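PDB 2R3S: uncharacterized protein from Nostoc punctiforme, which is probably an S-adenosylmethionine-dependent O-methyltransferase that forms a dimer, although its substrate is not known. Local coordinates for residues Leu29-Ala34 with Gly67-Gln72; Ile164-Val169 with Ile181-His186; Ile279-Ala284 with Gln327-Val332. All coordinates share one frame; numbering follows the deposited sequence. Where two conformers were deposited one is given.

Contact 1 (Leu29-Ala34 with Gly67-Gln72); sequences LNVFTA and GFMTKQ
Phe32 and selenomethionine Met69 meet with their side chains at about a right angle, the terminal methyl of Met69 set obliquely against the ring of Phe32. Met69 CE comes to 3.5 Å from Phe32 CE1 and remains almost as near to the adjacent ring carbon, Phe32 CD1, at 3.7 Å. A bend about the CG–SE bond of Met69 (chi3 62°) turns this methyl out of the line of the chain and delivers it to the ring. The same methyl is also the point nearest Val31, whose CG1 lies 4.4 Å from Met69 CE in a looser contact. Phe68 adds its CB, 4.1 Å from Phe32 CE1, and the two phenylalanine side chains run at a slant to each other without stacking. All four side chains are buried, and what joins the two segments is apolar contact alone. Both segments begin at a helix end: Asn30 leaves helix 17-28 through a Schellman motif and directly precedes helix 31-35, while Gly67, at positive phi, is the C' residue of the Schellman motif ending helix 53-65. The order of helices and strands is that of a winged helix, consistent with the dimerisation domain of O-methyltransferases. Within it, Val31 rests on Met56 and Leu59 of helix 53-65, and Met69 on Leu63 and Val64 of that helix. Phe32 touches Leu78 of strand 75-78 and Ile23 and Ala26 of helix 17-28.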
loop_
_atom_site.group_PDB
_atom_site.type_symbol
_atom_site.label_atom_id
_atom_site.label_comp_id
_atom_site.label_asym_id
_atom_site.label_seq_id
_atom_site.Cartn_x
_atom_site.Cartn_y
_atom_site.Cartn_z
ATOM N N LEU A 29 1.209 12.407 -13.608
ATOM C CA LEU A 29 1.863 12.566 -14.905
ATOM C C LEU A 29 0.894 12.479 -16.078
ATOM O O LEU A 29 1.297 12.622 -17.215
ATOM C CB LEU A 29 2.974 11.527 -15.064
ATOM C CG LEU A 29 4.182 11.703 -14.148
ATOM C CD1 LEU A 29 5.158 10.538 -14.329
ATOM C CD2 LEU A 29 4.851 13.025 -14.432
ATOM N N ASN A 30 -0.386 12.264 -15.802
ATOM C CA ASN A 30 -1.411 12.156 -16.834
ATOM C C ASN A 30 -1.221 10.969 -17.782
ATOM O O ASN A 30 -1.676 10.999 -18.919
ATOM C CB ASN A 30 -1.525 13.457 -17.621
ATOM C CG ASN A 30 -2.414 14.474 -16.945
ATOM O OD1 ASN A 30 -2.817 14.307 -15.793
ATOM N ND2 ASN A 30 -2.720 15.552 -17.669
ATOM N N VAL A 31 -0.613 9.895 -17.295
ATOM C CA VAL A 31 -0.283 8.787 -18.170
ATOM C C VAL A 31 -1.530 8.256 -18.881
ATOM O O VAL A 31 -1.502 7.994 -20.076
ATOM C CB VAL A 31 0.397 7.637 -17.419
ATOM C CG1 VAL A 31 0.617 6.490 -18.363
ATOM C CG2 VAL A 31 1.730 8.101 -16.766
ATOM N N PHE A 32 -2.614 8.082 -18.142
ATOM C CA PHE A 32 -3.840 7.470 -18.706
ATOM C C PHE A 32 -4.510 8.348 -19.760
ATOM O O PHE A 32 -5.079 7.841 -20.707
ATOM C CB PHE A 32 -4.842 7.188 -17.590
ATOM C CG PHE A 32 -4.274 6.411 -16.466
ATOM C CD1 PHE A 32 -3.995 5.060 -16.615
ATOM C CD2 PHE A 32 -3.986 7.026 -15.251
ATOM C CE1 PHE A 32 -3.449 4.320 -15.548
ATOM C CE2 PHE A 32 -3.455 6.288 -14.183
ATOM C CZ PHE A 32 -3.199 4.939 -14.337
ATOM N N THR A 33 -4.466 9.667 -19.549
ATOM C CA THR A 33 -4.968 10.667 -20.500
ATOM C C THR A 33 -4.181 10.656 -21.806
ATOM O O THR A 33 -4.755 10.869 -22.879
ATOM C CB THR A 33 -4.927 12.071 -19.860
ATOM O OG1 THR A 33 -5.728 12.058 -18.663
ATOM C CG2 THR A 33 -5.449 13.154 -20.815
ATOM N N ALA A 34 -2.877 10.406 -21.708
ATOM C CA ALA A 34 -1.996 10.300 -22.884
ATOM C C ALA A 34 -2.222 9.027 -23.713
ATOM O O ALA A 34 -2.089 9.047 -24.954
ATOM C CB ALA A 34 -0.520 10.410 -22.448
ATOM N N GLY A 67 -2.655 -4.297 -13.066
ATOM C CA GLY A 67 -4.023 -4.350 -13.628
ATOM C C GLY A 67 -4.647 -3.094 -14.230
ATOM O O GLY A 67 -5.803 -3.120 -14.621
ATOM N N PHE A 68 -3.898 -1.994 -14.311
ATOM C CA PHE A 68 -4.439 -0.761 -14.911
ATOM C C PHE A 68 -4.384 -0.700 -16.449
ATOM O O PHE A 68 -5.062 0.111 -17.079
ATOM C CB PHE A 68 -3.742 0.457 -14.312
ATOM C CG PHE A 68 -4.117 0.704 -12.888
ATOM C CD1 PHE A 68 -5.242 1.450 -12.575
ATOM C CD2 PHE A 68 -3.375 0.167 -11.858
ATOM C CE1 PHE A 68 -5.609 1.649 -11.252
ATOM C CE2 PHE A 68 -3.755 0.371 -10.520
ATOM C CZ PHE A 68 -4.868 1.110 -10.242
HETATM N N MSE A 69 -3.585 -1.545 -17.058
HETATM C CA MSE A 69 -3.403 -1.492 -18.511
HETATM C C MSE A 69 -2.843 -2.799 -19.013
HETATM O O MSE A 69 -2.462 -3.661 -18.213
HETATM C CB MSE A 69 -2.489 -0.350 -18.905
HETATM C CG MSE A 69 -1.124 -0.359 -18.307
HETATM SE SE MSE A 69 -0.170 1.377 -18.670
HETATM C CE MSE A 69 -1.387 2.608 -17.721
ATOM N N THR A 70 -2.824 -2.959 -20.335
ATOM C CA THR A 70 -2.290 -4.169 -20.945
ATOM C C THR A 70 -1.121 -3.758 -21.820
ATOM O O THR A 70 -0.979 -2.571 -22.133
ATOM C CB THR A 70 -3.352 -4.947 -21.741
ATOM O OG1 THR A 70 -3.864 -4.133 -22.796
ATOM C CG2 THR A 70 -4.485 -5.379 -20.812
ATOM N N LYS A 71 -0.274 -4.734 -22.157
ATOM C CA LYS A 71 0.917 -4.505 -22.959
ATOM C C LYS A 71 0.781 -5.254 -24.273
ATOM O O LYS A 71 0.886 -6.464 -24.302
ATOM C CB LYS A 71 2.167 -4.947 -22.181
ATOM C CG LYS A 71 3.436 -4.319 -22.679
ATOM C CD LYS A 71 4.647 -4.755 -21.870
ATOM C CE LYS A 71 5.952 -4.179 -22.452
ATOM N NZ LYS A 71 7.053 -4.324 -21.473
ATOM N N GLN A 72 0.457 -4.544 -25.347
ATOM C CA GLN A 72 0.351 -5.140 -26.683
ATOM C C GLN A 72 1.693 -5.036 -27.390
ATOM O O GLN A 72 2.644 -4.471 -26.842
ATOM C CB GLN A 72 -0.726 -4.432 -27.530
ATOM C CG GLN A 72 -2.109 -4.335 -26.854
ATOM C CD GLN A 72 -2.661 -5.679 -26.439
ATOM O OE1 GLN A 72 -2.646 -6.628 -27.236
ATOM N NE2 GLN A 72 -3.139 -5.784 -25.164
#

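Contact 2 (Ile164-Val169 with Ile181-His186); sequences IEPLKV and IAVAQH
Val169, at the start of strand 168-172, and Val183, in the middle of helix 178-186, form the closest backbone pair, with 8.2 Å between their CA atoms, a spacing that side chains alone must bridge. One methyl does the bridging: Val183 CG1 lies 3.8 Å from Val169 CG2 and 3.9 Å from Pro166 CG. With chi1 at 173°, this methyl stands opposite the backbone N of Val183 across the CA–CB bond, pointing toward both Val169 and Pro166, three residues earlier. Both partners meet Val183 at a slant. On the proline side the touch is made by the tip of the puckered ring; on the strand side it is made by the valine branch lying beside its own backbone N. All three residues are buried, and the contact is wholly apolar. It belongs to the first beta-alpha-beta unit of the Rossmann-like methyltransferase domain, where the turn between strand 168-172 and helix 178-186 usually helps to bind S-adenosylmethionine in relatives. The strand pairs with strand 191-196 through backbone bonds of Val169 to Glu191 and Phe193, and Ile192 of that strand touches both Val169 and Ala184. Elsewhere on the helix, Ala182 packs on Ala152 and Ala156 of helix 149-159, and Ile181 on Asn207 and Ala208 of helix 198-211.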
loop_
_atom_site.group_PDB
_atom_site.type_symbol
_atom_site.label_atom_id
_atom_site.label_comp_id
_atom_site.label_asym_id
_atom_site.label_seq_id
_atom_site.Cartn_x
_atom_site.Cartn_y
_atom_site.Cartn_z
ATOM N N ILE A 164 -42.369 11.559 1.617
ATOM C CA ILE A 164 -41.811 12.776 2.205
ATOM C C ILE A 164 -41.718 13.899 1.158
ATOM O O ILE A 164 -41.455 13.632 -0.026
ATOM C CB ILE A 164 -40.399 12.526 2.805
ATOM N N GLU A 165 -41.950 15.143 1.589
ATOM C CA GLU A 165 -41.663 16.316 0.752
ATOM C C GLU A 165 -41.256 17.517 1.624
ATOM O O GLU A 165 -42.115 18.168 2.239
ATOM C CB GLU A 165 -42.855 16.681 -0.152
ATOM C CG GLU A 165 -42.460 17.589 -1.342
ATOM C CD GLU A 165 -43.524 18.622 -1.683
ATOM O OE1 GLU A 165 -44.690 18.211 -1.856
ATOM O OE2 GLU A 165 -43.198 19.835 -1.770
ATOM N N PRO A 166 -39.944 17.835 1.658
ATOM C CA PRO A 166 -39.452 18.800 2.630
ATOM C C PRO A 166 -39.601 20.241 2.175
ATOM O O PRO A 166 -39.542 20.552 0.983
ATOM C CB PRO A 166 -37.977 18.447 2.738
ATOM C CG PRO A 166 -37.627 18.031 1.370
ATOM C CD PRO A 166 -38.852 17.354 0.793
ATOM N N LEU A 167 -39.821 21.111 3.142
ATOM C CA LEU A 167 -39.732 22.523 2.909
ATOM C C LEU A 167 -38.478 23.058 3.602
ATOM O O LEU A 167 -37.951 24.087 3.187
ATOM C CB LEU A 167 -41.025 23.230 3.378
ATOM C CG LEU A 167 -42.390 22.760 2.801
ATOM C CD1 LEU A 167 -43.464 23.802 3.113
ATOM C CD2 LEU A 167 -42.389 22.484 1.299
ATOM N N LYS A 168 -37.984 22.371 4.634
ATOM C CA LYS A 168 -36.793 22.842 5.345
ATOM C C LYS A 168 -35.777 21.730 5.660
ATOM O O LYS A 168 -36.090 20.765 6.360
ATOM C CB LYS A 168 -37.202 23.586 6.616
ATOM C CG LYS A 168 -36.192 24.610 7.078
ATOM C CD LYS A 168 -36.672 25.380 8.277
ATOM C CE LYS A 168 -35.541 26.203 8.864
ATOM N NZ LYS A 168 -35.955 26.954 10.053
ATOM N N VAL A 169 -34.550 21.909 5.169
ATOM C CA VAL A 169 -33.511 20.877 5.179
ATOM C C VAL A 169 -32.230 21.390 5.852
ATOM O O VAL A 169 -31.772 22.489 5.589
ATOM C CB VAL A 169 -33.173 20.393 3.741
ATOM C CG1 VAL A 169 -32.151 19.232 3.772
ATOM C CG2 VAL A 169 -34.429 19.980 3.013
ATOM N N ILE A 181 -28.019 19.918 -1.828
ATOM C CA ILE A 181 -28.221 20.498 -3.153
ATOM C C ILE A 181 -29.134 19.623 -3.998
ATOM O O ILE A 181 -30.025 20.132 -4.660
ATOM C CB ILE A 181 -26.873 20.762 -3.888
ATOM C CG1 ILE A 181 -26.147 21.942 -3.239
ATOM C CG2 ILE A 181 -27.103 21.059 -5.339
ATOM C CD1 ILE A 181 -24.637 21.980 -3.433
ATOM N N ALA A 182 -28.929 18.314 -3.975
ATOM C CA ALA A 182 -29.815 17.395 -4.710
ATOM C C ALA A 182 -31.247 17.415 -4.175
ATOM O O ALA A 182 -32.189 17.312 -4.958
ATOM C CB ALA A 182 -29.261 15.952 -4.707
ATOM N N VAL A 183 -31.419 17.509 -2.857
ATOM C CA VAL A 183 -32.760 17.674 -2.289
ATOM C C VAL A 183 -33.378 18.940 -2.918
ATOM O O VAL A 183 -34.474 18.895 -3.439
ATOM C CB VAL A 183 -32.744 17.708 -0.736
ATOM C CG1 VAL A 183 -34.103 18.036 -0.186
ATOM C CG2 VAL A 183 -32.260 16.359 -0.186
ATOM N N ALA A 184 -32.633 20.042 -2.948
ATOM C CA ALA A 184 -33.128 21.293 -3.546
ATOM C C ALA A 184 -33.452 21.117 -5.010
ATOM O O ALA A 184 -34.481 21.605 -5.468
ATOM C CB ALA A 184 -32.112 22.450 -3.348
ATOM N N GLN A 185 -32.612 20.385 -5.751
ATOM C CA GLN A 185 -32.831 20.155 -7.187
ATOM C C GLN A 185 -34.165 19.462 -7.460
ATOM O O GLN A 185 -34.829 19.752 -8.443
ATOM C CB GLN A 185 -31.682 19.323 -7.786
ATOM C CG GLN A 185 -32.001 18.613 -9.115
ATOM C CD GLN A 185 -30.976 17.555 -9.497
ATOM O OE1 GLN A 185 -29.858 17.545 -8.992
ATOM N NE2 GLN A 185 -31.360 16.662 -10.399
ATOM N N HIS A 186 -34.549 18.519 -6.594
ATOM C CA HIS A 186 -35.781 17.723 -6.807
ATOM C C HIS A 186 -37.011 18.247 -6.082
ATOM O O HIS A 186 -38.105 17.743 -6.291
ATOM C CB HIS A 186 -35.533 16.262 -6.441
ATOM C CG HIS A 186 -34.504 15.615 -7.309
ATOM N ND1 HIS A 186 -34.675 15.458 -8.668
ATOM C CD2 HIS A 186 -33.264 15.149 -7.029
ATOM C CE1 HIS A 186 -33.598 14.893 -9.181
ATOM N NE2 HIS A 186 -32.725 14.701 -8.208
#

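Contact 3 (Ile279-Ala284 with Gln327-Val332); sequences ITPPDA and QQQVIV
A surface contact of largely polar side chains brings Pro281, Asp283 and Ala284, at the start of helix 282-294, against Gln327 and Gln329, where the chain enters strand 329-334. Gln327 reaches over with its chain extended, which carries its amide to the Asp283 carboxylate. Its NE2 gives a weak hydrogen bond to Asp283 OD2, 3.3 Å long and bent to 139° at the hydrogen. The carboxylate and amide planes are turned 44° apart, and the two side chains cross at a slant, with Gln327 CG 3.5 Å from Asp283 OD2. Asp283 was modelled in two conformers, so this already weak bond is doubtful. The strand is part of the seven-stranded sheet of class I methyltransferases, in which the antiparallel 329-334 lies between 265-271 and 317-321; the helix follows the loop that leaves 265-271. Gln329 closes the contact from within the strand. A bend at its chi2 (80°) turns the amide toward helix 282-294, so that Gln329 OE1 comes to 4.0 Å from Ala284 CB and Gln329 NE2 to 4.3 Å from Pro281 CG. These are packing contacts; the oxygen itself accepts a hydrogen bond from the backbone N of Ile273, which ties the side chain to the loop after strand 265-271. Pro281 follows a cis peptide bond and occupies the N-cap position of the helix, with its ring also touching Asn275. Its neighbours Ile279 and Pro282 pack on Val64 and Ile65 of the second subunit, respectively.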
loop_
_atom_site.group_PDB
_atom_site.type_symbol
_atom_site.label_atom_id
_atom_site.label_comp_id
_atom_site.label_asym_id
_atom_site.label_seq_id
_atom_site.Cartn_x
_atom_site.Cartn_y
_atom_site.Cartn_z
ATOM N N ILE A 279 -16.401 -7.220 9.438
ATOM C CA ILE A 279 -15.420 -7.620 8.405
ATOM C C ILE A 279 -16.032 -7.580 6.989
ATOM O O ILE A 279 -15.328 -7.648 6.010
ATOM C CB ILE A 279 -14.738 -8.957 8.755
ATOM C CG1 ILE A 279 -15.776 -10.105 8.883
ATOM C CG2 ILE A 279 -13.956 -8.833 10.080
ATOM C CD1 ILE A 279 -15.199 -11.486 8.997
ATOM N N THR A 280 -17.342 -7.407 6.899
ATOM C CA THR A 280 -18.040 -7.256 5.629
ATOM C C THR A 280 -19.039 -6.108 5.705
ATOM O O THR A 280 -19.536 -5.782 6.784
ATOM C CB THR A 280 -18.812 -8.560 5.194
ATOM O OG1 THR A 280 -19.714 -8.976 6.231
ATOM C CG2 THR A 280 -17.833 -9.673 4.870
ATOM N N PRO A 281 -19.330 -5.482 4.560
ATOM C CA PRO A 281 -18.610 -5.644 3.299
ATOM C C PRO A 281 -17.217 -5.132 3.517
ATOM O O PRO A 281 -17.004 -4.332 4.432
ATOM C CB PRO A 281 -19.382 -4.759 2.315
ATOM C CG PRO A 281 -20.678 -4.410 3.015
ATOM C CD PRO A 281 -20.455 -4.542 4.455
ATOM N N PRO A 282 -16.245 -5.656 2.771
ATOM C CA PRO A 282 -14.867 -5.324 3.069
ATOM C C PRO A 282 -14.533 -3.826 3.108
ATOM O O PRO A 282 -13.820 -3.415 4.003
ATOM C CB PRO A 282 -14.108 -6.032 1.957
ATOM C CG PRO A 282 -14.933 -7.164 1.626
ATOM C CD PRO A 282 -16.334 -6.665 1.704
ATOM N N ASP A 283 -14.992 -3.053 2.124
ATOM C CA ASP A 283 -14.691 -1.616 2.070
ATOM C C ASP A 283 -15.323 -0.864 3.240
ATOM O O ASP A 283 -14.649 -0.105 3.926
ATOM C CB ASP A 283 -15.095 -0.985 0.727
ATOM C CG ASP A 283 -16.549 -1.225 0.350
ATOM O OD1 ASP A 283 -17.356 -1.688 1.191
ATOM O OD2 ASP A 283 -16.881 -0.952 -0.819
ATOM N N ALA A 284 -16.608 -1.100 3.518
ATOM C CA ALA A 284 -17.247 -0.495 4.705
ATOM C C ALA A 284 -16.504 -0.845 5.985
ATOM O O ALA A 284 -16.240 0.027 6.805
ATOM C CB ALA A 284 -18.739 -0.902 4.830
ATOM N N GLN A 327 -21.926 2.343 -2.876
ATOM C CA GLN A 327 -20.916 1.776 -1.954
ATOM C C GLN A 327 -21.278 1.894 -0.471
ATOM O O GLN A 327 -20.994 0.992 0.317
ATOM C CB GLN A 327 -19.536 2.420 -2.180
ATOM C CG GLN A 327 -18.501 2.121 -1.065
ATOM C CD GLN A 327 -17.183 2.853 -1.241
ATOM O OE1 GLN A 327 -17.128 3.941 -1.810
ATOM N NE2 GLN A 327 -16.116 2.263 -0.738
ATOM N N GLN A 328 -21.868 3.015 -0.078
ATOM C CA GLN A 328 -22.175 3.244 1.337
ATOM C C GLN A 328 -23.655 2.964 1.619
ATOM O O GLN A 328 -24.421 2.654 0.705
ATOM C CB GLN A 328 -21.761 4.658 1.735
ATOM C CG GLN A 328 -20.361 5.044 1.237
ATOM C CD GLN A 328 -19.846 6.313 1.880
ATOM O OE1 GLN A 328 -19.349 7.212 1.204
ATOM N NE2 GLN A 328 -19.962 6.393 3.190
ATOM N N GLN A 329 -24.042 3.050 2.886
ATOM C CA GLN A 329 -25.367 2.603 3.337
ATOM C C GLN A 329 -26.134 3.777 3.961
ATOM O O GLN A 329 -25.503 4.755 4.394
ATOM C CB GLN A 329 -25.207 1.472 4.359
ATOM C CG GLN A 329 -24.572 0.174 3.819
ATOM C CD GLN A 329 -23.020 0.204 3.688
ATOM O OE1 GLN A 329 -22.302 0.883 4.435
ATOM N NE2 GLN A 329 -22.515 -0.567 2.741
ATOM N N VAL A 330 -27.473 3.684 3.995
ATOM C CA VAL A 330 -28.338 4.735 4.598
ATOM C C VAL A 330 -29.153 4.232 5.819
ATOM O O VAL A 330 -29.635 3.112 5.818
ATOM C CB VAL A 330 -29.264 5.399 3.534
ATOM C CG1 VAL A 330 -30.376 6.160 4.192
ATOM C CG2 VAL A 330 -28.472 6.337 2.603
ATOM N N ILE A 331 -29.234 5.041 6.881
ATOM C CA ILE A 331 -30.198 4.854 7.974
ATOM C C ILE A 331 -31.192 6.023 7.979
ATOM O O ILE A 331 -30.776 7.175 8.048
ATOM C CB ILE A 331 -29.500 4.809 9.348
ATOM C CG1 ILE A 331 -28.622 3.572 9.453
ATOM C CG2 ILE A 331 -30.500 4.809 10.494
ATOM C CD1 ILE A 331 -27.706 3.603 10.626
ATOM N N VAL A 332 -32.491 5.743 7.887
ATOM C CA VAL A 332 -33.522 6.755 8.133
ATOM C C VAL A 332 -34.039 6.619 9.562
ATOM O O VAL A 332 -34.446 5.525 9.968
ATOM C CB VAL A 332 -34.684 6.639 7.164
ATOM C CG1 VAL A 332 -35.734 7.706 7.461
ATOM C CG2 VAL A 332 -34.158 6.742 5.710
#

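From the N terminus the three contacts follow in series, each closed before the next begins, so none nests or crosses. Contact 1 closes a largely helical loop within the N-terminal dimerisation region. Contact 2 closes the short loop from the first strand of the methyltransferase sheet to its following helix. Contact 3 spans a longer loop, bringing the start of helix 282-294 to the late strand 329-334. Contacts 2 and 3 reach the same sheet, with centres 24 Å apart, whereas the centres of contacts 1 and 2 lie 41 Å apart. Contacts 1 and 3 both border the second subunit: Lys71 hydrogen-bonds to the backbone O of Asp277 of the second subunit, just before that subunit's 279-284.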